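Local atomic coordinates of G-protein alpha subunit Galpha7 (Naegleria fowleri, PDB entry 6NE6), a protein that probably binds and hydrolyses GTP as the switchable alpha subunit of a heterotrimeric G protein. Residues Ser207-Gln211 with Ser261-Thr266; Leu60-Thr64 with Ala114-Met119. All coordinates share one frame; numbering follows the deposited sequence. Where two conformers were deposited one is given.

Contact 1 of 2, residues Ser207-Gln211 with Ser261-Thr266; sequences SEFDQ and SRLADT
Phe209 lays the CD2-CE2-CZ side of its ring against segment 261-266. Its CD2 lies 3.8 Å from Leu263 CD1, the two side chains slanting across each other. Farther round the ring, CE2 is 3.6 Å from Ser261 OG. The backbone O of Arg262 sits at the ring edge, near its plane. Asp210 lies over one face of the ring, its CG 4.1 Å above the plane and offset toward the rim. Asp210 CG sits between its backbone N and carbonyl carbon (chi1 63°), which folds the carboxylate back over the ring. This carboxylate takes a short bond from Ser261, OG to OD2 2.6 Å, on the anti side and 18° out of its plane. Its other oxygen, OD1, pairs with Lys256. Thr266 OG1 donates to Phe209 O at 2.7 Å, tilted 33° from the carbonyl plane, and Asn220 ND2 bonds the same oxygen. Two hydroxyls thus grip the turn, one from each end of segment 261-266. The loop that follows strand 199-205 is joined here to the loop between helices 250-258 and 277-291. Phe209 also packs on Met222 of helix 221-235 and Ile257 of helix 250-258, while Leu263 reaches on to helix 277-291.

Contact 2 of 2, residues Leu60-Thr64 with Ala114-Met119; sequences LIQAT and AILQAM
The side chains of Leu60 and Ile115 cross at about a right angle, and apolar packing accounts for most of this contact. The tip of Ile115, CD1, comes to 3.9 Å from Leu60 CB. The same methyl is 3.9 Å from Ile61 CG1, so it sits over the peptide link between Leu60 and Ile61, with Thr64 CG2 also close by. Leu60 uses its other end on Met119: CD2 is 3.9 Å from SD. Met119 CG is anti to the backbone N (chi1 -171°), and the chain then bends at chi2, which brings the sulfur beside both methyls of Leu60.

Small side chains make the close approach of the backbones possible. Ala63 CB and Ala118 CB touch at 3.7 Å, and Ala118 CB also faces Leu60 CD2. The short segment axes come within 8.5 Å of each other and cross at 95°.

Thr64 divides its two branches between the helices. Its methyl CG2 crosses to the partner helix, 3.4 Å from Ala114 O and 3.8 Å from Ala114 CB. Its hydroxyl turns back: OG1 donates to Ile61 O at 2.7 Å, in the carbonyl plane on a lone pair. With chi1 at 71°, OG1 lies between the backbone N and the carbonyl carbon, and CG2 is left to face helix 113-120. The buried hydroxyl is thereby satisfied within its own helix.

Phe135 and Ile127 extend the packing round Leu60, and Ala80 and Ile83 of helix 74-89 lie against Ile61. This is nearly perpendicular helix packing in the all-helical domain typical of G-protein alpha subunits, where the long first helix is packed against shorter ones.

In the fold
Contact 2 comes first along the chain and is complete before contact 1 begins. Their centres are 20 Å apart, and their nearest atoms are about 10 Å apart without touching. Contact 2 joins helices 39-66 and 113-120 in what is evidently the helical domain. Contact 1 lies on the Ras-like nucleotide-binding domain, in loops beyond strand 199-205 of the mixed sheet and helix 250-258. The two share no helix or strand. Asn123, just past helix 113-120, bonds to Asp210 O and so links the two regions. In G-protein alpha subunits the nucleotide is held between these domains, so the contacts represent the internal packing of each half.

Contact 1 of 2, residues Ser207-Gln211 with Ser261-Thr266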
ATOM      1  N   SER A 207       6.881   2.005   6.970  1.00 14.40           N
ATOM      2  CA  SER A 207       7.613   3.107   6.360  1.00 14.58           C
ATOM      3  C   SER A 207       6.964   4.461   6.606  1.00 14.41           C
ATOM      4  O   SER A 207       7.584   5.478   6.267  1.00 17.15           O
ATOM      5  CB  SER A 207       7.755   2.878   4.856  1.00 15.19           C
ATOM      6  OG  SER A 207       6.477   2.773   4.250  1.00 17.16           O
ATOM      7  N   GLU A 208       5.754   4.500   7.188  1.00 13.96           N
ATOM      8  CA  GLU A 208       5.006   5.752   7.335  1.00 13.96           C
ATOM      9  C   GLU A 208       5.428   6.553   8.567  1.00 14.63           C
ATOM     10  O   GLU A 208       4.760   7.543   8.891  1.00 13.83           O
ATOM     11  CB  GLU A 208       3.496   5.479   7.398  1.00 13.80           C
ATOM     12  CG  GLU A 208       3.036   4.784   8.671  1.00 13.40           C
ATOM     13  CD  GLU A 208       1.549   4.480   8.695  1.00 17.96           C
ATOM     14  OE1 GLU A 208       0.855   4.733   7.687  1.00 20.98           O
ATOM     15  OE2 GLU A 208       1.081   3.993   9.747  1.00 17.43           O
ATOM     16  N   PHE A 209       6.519   6.159   9.243  1.00 13.80           N
ATOM     17  CA  PHE A 209       6.902   6.829  10.482  1.00 14.29           C
ATOM     18  C   PHE A 209       7.223   8.308  10.274  1.00 14.10           C
ATOM     19  O   PHE A 209       7.160   9.080  11.235  1.00 16.42           O
ATOM     20  CB  PHE A 209       8.104   6.117  11.129  1.00 13.96           C
ATOM     21  CG  PHE A 209       9.409   6.293  10.393  1.00 14.54           C
ATOM     22  CD1 PHE A 209       9.808   5.371   9.434  1.00 14.79           C
ATOM     23  CD2 PHE A 209      10.261   7.371  10.676  1.00 14.99           C
ATOM     24  CE1 PHE A 209      11.014   5.513   8.761  1.00 16.85           C
ATOM     25  CE2 PHE A 209      11.470   7.521  10.012  1.00 16.65           C
ATOM     26  CZ  PHE A 209      11.856   6.599   9.054  1.00 16.35           C
ATOM     27  N   ASP A 210       7.575   8.717   9.058  1.00 14.63           N
ATOM     28  CA  ASP A 210       7.971  10.102   8.808  1.00 16.27           C
ATOM     29  C   ASP A 210       6.986  10.814   7.886  1.00 15.07           C
ATOM     30  O   ASP A 210       7.342  11.812   7.255  1.00 16.65           O
ATOM     31  CB  ASP A 210       9.404  10.176   8.258  1.00 19.01           C
ATOM     32  CG  ASP A 210       9.568   9.479   6.908  1.00 17.46           C
ATOM     33  OD1 ASP A 210       8.580   8.932   6.385  1.00 19.10           O
ATOM     34  OD2 ASP A 210      10.692   9.475   6.354  1.00 20.36           O
ATOM     35  N   GLN A 211       5.735  10.349   7.834  1.00 14.77           N
ATOM     36  CA  GLN A 211       4.739  10.927   6.942  1.00 17.36           C
ATOM     37  C   GLN A 211       3.567  11.501   7.720  1.00 15.02           C
ATOM     38  O   GLN A 211       3.274  11.078   8.836  1.00 16.40           O
ATOM     39  CB  GLN A 211       4.210   9.885   5.960  1.00 15.17           C
ATOM     40  CG  GLN A 211       5.214   9.471   4.915  1.00 15.56           C
ATOM     41  CD  GLN A 211       4.763   8.230   4.186  1.00 19.79           C
ATOM     42  OE1 GLN A 211       5.356   7.173   4.327  1.00 20.21           O
ATOM     43  NE2 GLN A 211       3.690   8.354   3.405  1.00 24.48           N
ATOM     44  N   SER A 261      16.556   9.299   7.296  1.00 16.68           N
ATOM     45  CA  SER A 261      15.325   9.715   7.962  1.00 18.89           C
ATOM     46  C   SER A 261      15.298   9.101   9.358  1.00 24.25           C
ATOM     47  O   SER A 261      15.291   7.875   9.493  1.00 24.49           O
ATOM     48  CB  SER A 261      14.093   9.284   7.162  1.00 16.52           C
ATOM     49  OG  SER A 261      12.914   9.857   7.743  1.00 22.57           O
ATOM     50  N   ARG A 262      15.286   9.944  10.392  1.00 18.62           N
ATOM     51  CA  ARG A 262      15.545   9.489  11.758  1.00 19.71           C
ATOM     52  C   ARG A 262      14.243   9.160  12.474  1.00 20.35           C
ATOM     53  O   ARG A 262      13.333   9.990  12.530  1.00 20.05           O
ATOM     54  CB  ARG A 262      16.303  10.559  12.545  1.00 19.24           C
ATOM     55  CG  ARG A 262      17.608  11.009  11.896  1.00 21.52           C
ATOM     56  CD  ARG A 262      18.290  12.099  12.718  1.00 28.71           C
ATOM     57  NE  ARG A 262      18.581  11.656  14.077  1.00 31.98           N
ATOM     58  CZ  ARG A 262      18.035  12.176  15.175  1.00 33.28           C
ATOM     59  NH1 ARG A 262      17.167  13.180  15.087  1.00 36.11           N
ATOM     60  NH2 ARG A 262      18.365  11.696  16.368  1.00 29.69           N
ATOM     61  N   LEU A 263      14.164   7.955  13.038  1.00 15.60           N
ATOM     62  CA  LEU A 263      12.957   7.587  13.775  1.00 12.64           C
ATOM     63  C   LEU A 263      12.724   8.541  14.942  1.00 14.93           C
ATOM     64  O   LEU A 263      11.577   8.893  15.241  1.00 20.04           O
ATOM     65  CB  LEU A 263      13.067   6.150  14.275  1.00 17.82           C
ATOM     66  CG  LEU A 263      11.845   5.599  14.996  1.00 17.27           C
ATOM     67  CD1 LEU A 263      10.642   5.622  14.045  1.00 16.40           C
ATOM     68  CD2 LEU A 263      12.139   4.170  15.481  1.00 14.60           C
ATOM     69  N   ALA A 264      13.804   8.990  15.590  1.00 15.37           N
ATOM     70  CA  ALA A 264      13.698   9.843  16.770  1.00 19.74           C
ATOM     71  C   ALA A 264      13.101  11.212  16.468  1.00 24.73           C
ATOM     72  O   ALA A 264      12.666  11.900  17.402  1.00 24.01           O
ATOM     73  CB  ALA A 264      15.070  10.019  17.422  1.00 23.49           C
ATOM     74  N   ASP A 265      13.089  11.633  15.199  1.00 20.74           N
ATOM     75  CA  ASP A 265      12.432  12.881  14.838  1.00 21.31           C
ATOM     76  C   ASP A 265      10.916  12.775  14.904  1.00 22.73           C
ATOM     77  O   ASP A 265      10.240  13.809  14.947  1.00 29.52           O
ATOM     78  CB  ASP A 265      12.869  13.333  13.441  1.00 22.09           C
ATOM     79  CG  ASP A 265      14.228  14.012  13.450  1.00 27.83           C
ATOM     80  OD1 ASP A 265      14.630  14.529  14.515  1.00 30.86           O
ATOM     81  OD2 ASP A 265      14.898  14.042  12.398  1.00 27.61           O
ATOM     82  N   THR A 266      10.371  11.558  14.893  1.00 18.18           N
ATOM     83  CA  THR A 266       8.964  11.294  15.171  1.00 20.32           C
ATOM     84  C   THR A 266       8.723  10.797  16.588  1.00 19.78           C
ATOM     85  O   THR A 266       7.770  11.232  17.237  1.00 22.77           O
ATOM     86  CB  THR A 266       8.407  10.245  14.207  1.00 22.72           C
ATOM     87  OG1 THR A 266       8.631  10.666  12.857  1.00 22.76           O
ATOM     88  CG2 THR A 266       6.903  10.049  14.456  1.00 22.88           C
TER

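Contact 2 of 2, residues Leu60-Thr64 with Ala114-Met119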
ATOM      1  N   LEU A  60       4.307  17.082  -6.763  1.00 13.05           N
ATOM      2  CA  LEU A  60       5.683  17.573  -6.793  1.00 13.31           C
ATOM      3  C   LEU A  60       5.745  19.037  -7.215  1.00 13.70           C
ATOM      4  O   LEU A  60       6.511  19.818  -6.642  1.00 14.83           O
ATOM      5  CB  LEU A  60       6.532  16.695  -7.718  1.00 13.96           C
ATOM      6  CG  LEU A  60       6.828  15.317  -7.105  1.00 14.80           C
ATOM      7  CD1 LEU A  60       7.344  14.330  -8.121  1.00 16.28           C
ATOM      8  CD2 LEU A  60       7.834  15.469  -5.958  1.00 16.41           C
ATOM      9  N   ILE A  61       4.946  19.431  -8.212  1.00 13.83           N
ATOM     10  CA  ILE A  61       4.930  20.832  -8.624  1.00 14.93           C
ATOM     11  C   ILE A  61       4.490  21.713  -7.465  1.00 13.54           C
ATOM     12  O   ILE A  61       5.119  22.735  -7.165  1.00 16.10           O
ATOM     13  CB  ILE A  61       4.022  21.028  -9.850  1.00 12.98           C
ATOM     14  CG1 ILE A  61       4.623  20.347 -11.072  1.00 13.72           C
ATOM     15  CG2 ILE A  61       3.812  22.539 -10.134  1.00 15.25           C
ATOM     16  CD1 ILE A  61       3.608  20.128 -12.214  1.00 14.20           C
ATOM     17  N   GLN A  62       3.400  21.339  -6.795  1.00 12.55           N
ATOM     18  CA  GLN A  62       2.940  22.118  -5.644  0.59 17.52           C
ATOM     19  C   GLN A  62       4.011  22.168  -4.560  1.00 15.71           C
ATOM     20  O   GLN A  62       4.189  23.197  -3.894  1.00 19.79           O
ATOM     21  CB  GLN A  62       1.647  21.529  -5.072  0.59 18.98           C
ATOM     22  CG  GLN A  62       0.494  21.469  -6.050  0.59 25.99           C
ATOM     23  CD  GLN A  62       0.384  22.719  -6.883  0.59 26.80           C
ATOM     24  OE1 GLN A  62       0.290  23.833  -6.361  0.59 31.53           O
ATOM     25  NE2 GLN A  62       0.408  22.545  -8.195  0.59 27.49           N
ATOM     26  N   ALA A  63       4.730  21.059  -4.380  1.00 14.54           N
ATOM     27  CA  ALA A  63       5.783  20.999  -3.370  1.00 15.32           C
ATOM     28  C   ALA A  63       6.895  22.001  -3.667  1.00 19.33           C
ATOM     29  O   ALA A  63       7.446  22.608  -2.742  1.00 19.38           O
ATOM     30  CB  ALA A  63       6.344  19.579  -3.292  1.00 15.78           C
ATOM     31  N   THR A  64       7.260  22.181  -4.946  1.00 17.93           N
ATOM     32  CA  THR A  64       8.300  23.169  -5.249  1.00 18.26           C
ATOM     33  C   THR A  64       7.834  24.566  -4.871  1.00 20.17           C
ATOM     34  O   THR A  64       8.642  25.410  -4.463  1.00 20.85           O
ATOM     35  CB  THR A  64       8.708  23.171  -6.733  1.00 15.60           C
ATOM     36  OG1 THR A  64       7.646  23.714  -7.546  1.00 16.55           O
ATOM     37  CG2 THR A  64       9.129  21.791  -7.227  1.00 16.50           C
ATOM     38  N   ALA A 114      14.265  21.434  -9.340  1.00 14.39           N
ATOM     39  CA  ALA A 114      13.318  21.779  -8.279  1.00 14.47           C
ATOM     40  C   ALA A 114      12.407  20.606  -7.950  1.00 19.97           C
ATOM     41  O   ALA A 114      12.129  20.332  -6.777  1.00 14.83           O
ATOM     42  CB  ALA A 114      12.480  22.996  -8.672  1.00 17.59           C
ATOM     43  N   ILE A 115      11.927  19.907  -8.984  1.00 13.67           N
ATOM     44  CA  ILE A 115      11.087  18.726  -8.792  1.00 13.77           C
ATOM     45  C   ILE A 115      11.841  17.658  -8.006  1.00 15.23           C
ATOM     46  O   ILE A 115      11.298  17.040  -7.083  1.00 14.14           O
ATOM     47  CB  ILE A 115      10.621  18.195 -10.162  1.00 12.47           C
ATOM     48  CG1 ILE A 115       9.665  19.193 -10.805  1.00 15.95           C
ATOM     49  CG2 ILE A 115       9.981  16.803 -10.033  1.00 14.17           C
ATOM     50  CD1 ILE A 115       8.301  19.318 -10.065  1.00 14.85           C
ATOM     51  N   LEU A 116      13.099  17.412  -8.373  1.00 12.27           N
ATOM     52  CA  LEU A 116      13.865  16.365  -7.702  1.00 13.43           C
ATOM     53  C   LEU A 116      14.202  16.748  -6.262  1.00 14.58           C
ATOM     54  O   LEU A 116      14.311  15.871  -5.397  1.00 14.87           O
ATOM     55  CB  LEU A 116      15.133  16.039  -8.511  1.00 17.54           C
ATOM     56  CG  LEU A 116      14.854  15.298  -9.833  1.00 14.64           C
ATOM     57  CD1 LEU A 116      16.115  15.056 -10.672  1.00 20.39           C
ATOM     58  CD2 LEU A 116      14.107  13.979  -9.585  1.00 15.50           C
ATOM     59  N   GLN A 117      14.361  18.041  -5.983  1.00 14.47           N
ATOM     60  CA  GLN A 117      14.547  18.478  -4.598  1.00 13.85           C
ATOM     61  C   GLN A 117      13.290  18.210  -3.781  1.00 13.45           C
ATOM     62  O   GLN A 117      13.362  17.791  -2.616  1.00 15.34           O
ATOM     63  CB  GLN A 117      14.902  19.969  -4.563  1.00 16.02           C
ATOM     64  CG  GLN A 117      16.348  20.312  -4.995  1.00 15.36           C
ATOM     65  CD  GLN A 117      17.393  19.934  -3.947  1.00 16.26           C
ATOM     66  OE1 GLN A 117      17.079  19.783  -2.757  1.00 18.35           O
ATOM     67  NE2 GLN A 117      18.635  19.773  -4.384  1.00 16.75           N
ATOM     68  N   ALA A 118      12.128  18.464  -4.374  1.00 13.74           N
ATOM     69  CA  ALA A 118      10.877  18.137  -3.697  1.00 14.70           C
ATOM     70  C   ALA A 118      10.765  16.638  -3.482  1.00 13.88           C
ATOM     71  O   ALA A 118      10.335  16.181  -2.413  1.00 17.95           O
ATOM     72  CB  ALA A 118       9.690  18.662  -4.510  1.00 17.34           C
ATOM     73  N   MET A 119      11.158  15.850  -4.489  1.00 13.59           N
ATOM     74  CA  MET A 119      11.094  14.395  -4.369  1.00 15.81           C
ATOM     75  C   MET A 119      12.016  13.876  -3.268  1.00 16.98           C
ATOM     76  O   MET A 119      11.686  12.882  -2.600  1.00 17.34           O
ATOM     77  CB  MET A 119      11.438  13.739  -5.711  1.00 14.78           C
ATOM     78  CG  MET A 119      11.183  12.246  -5.745  1.00 17.42           C
ATOM     79  SD  MET A 119       9.416  11.919  -5.524  1.00 20.04           S
ATOM     80  CE  MET A 119       9.345  10.172  -5.753  1.00 30.88           C
TER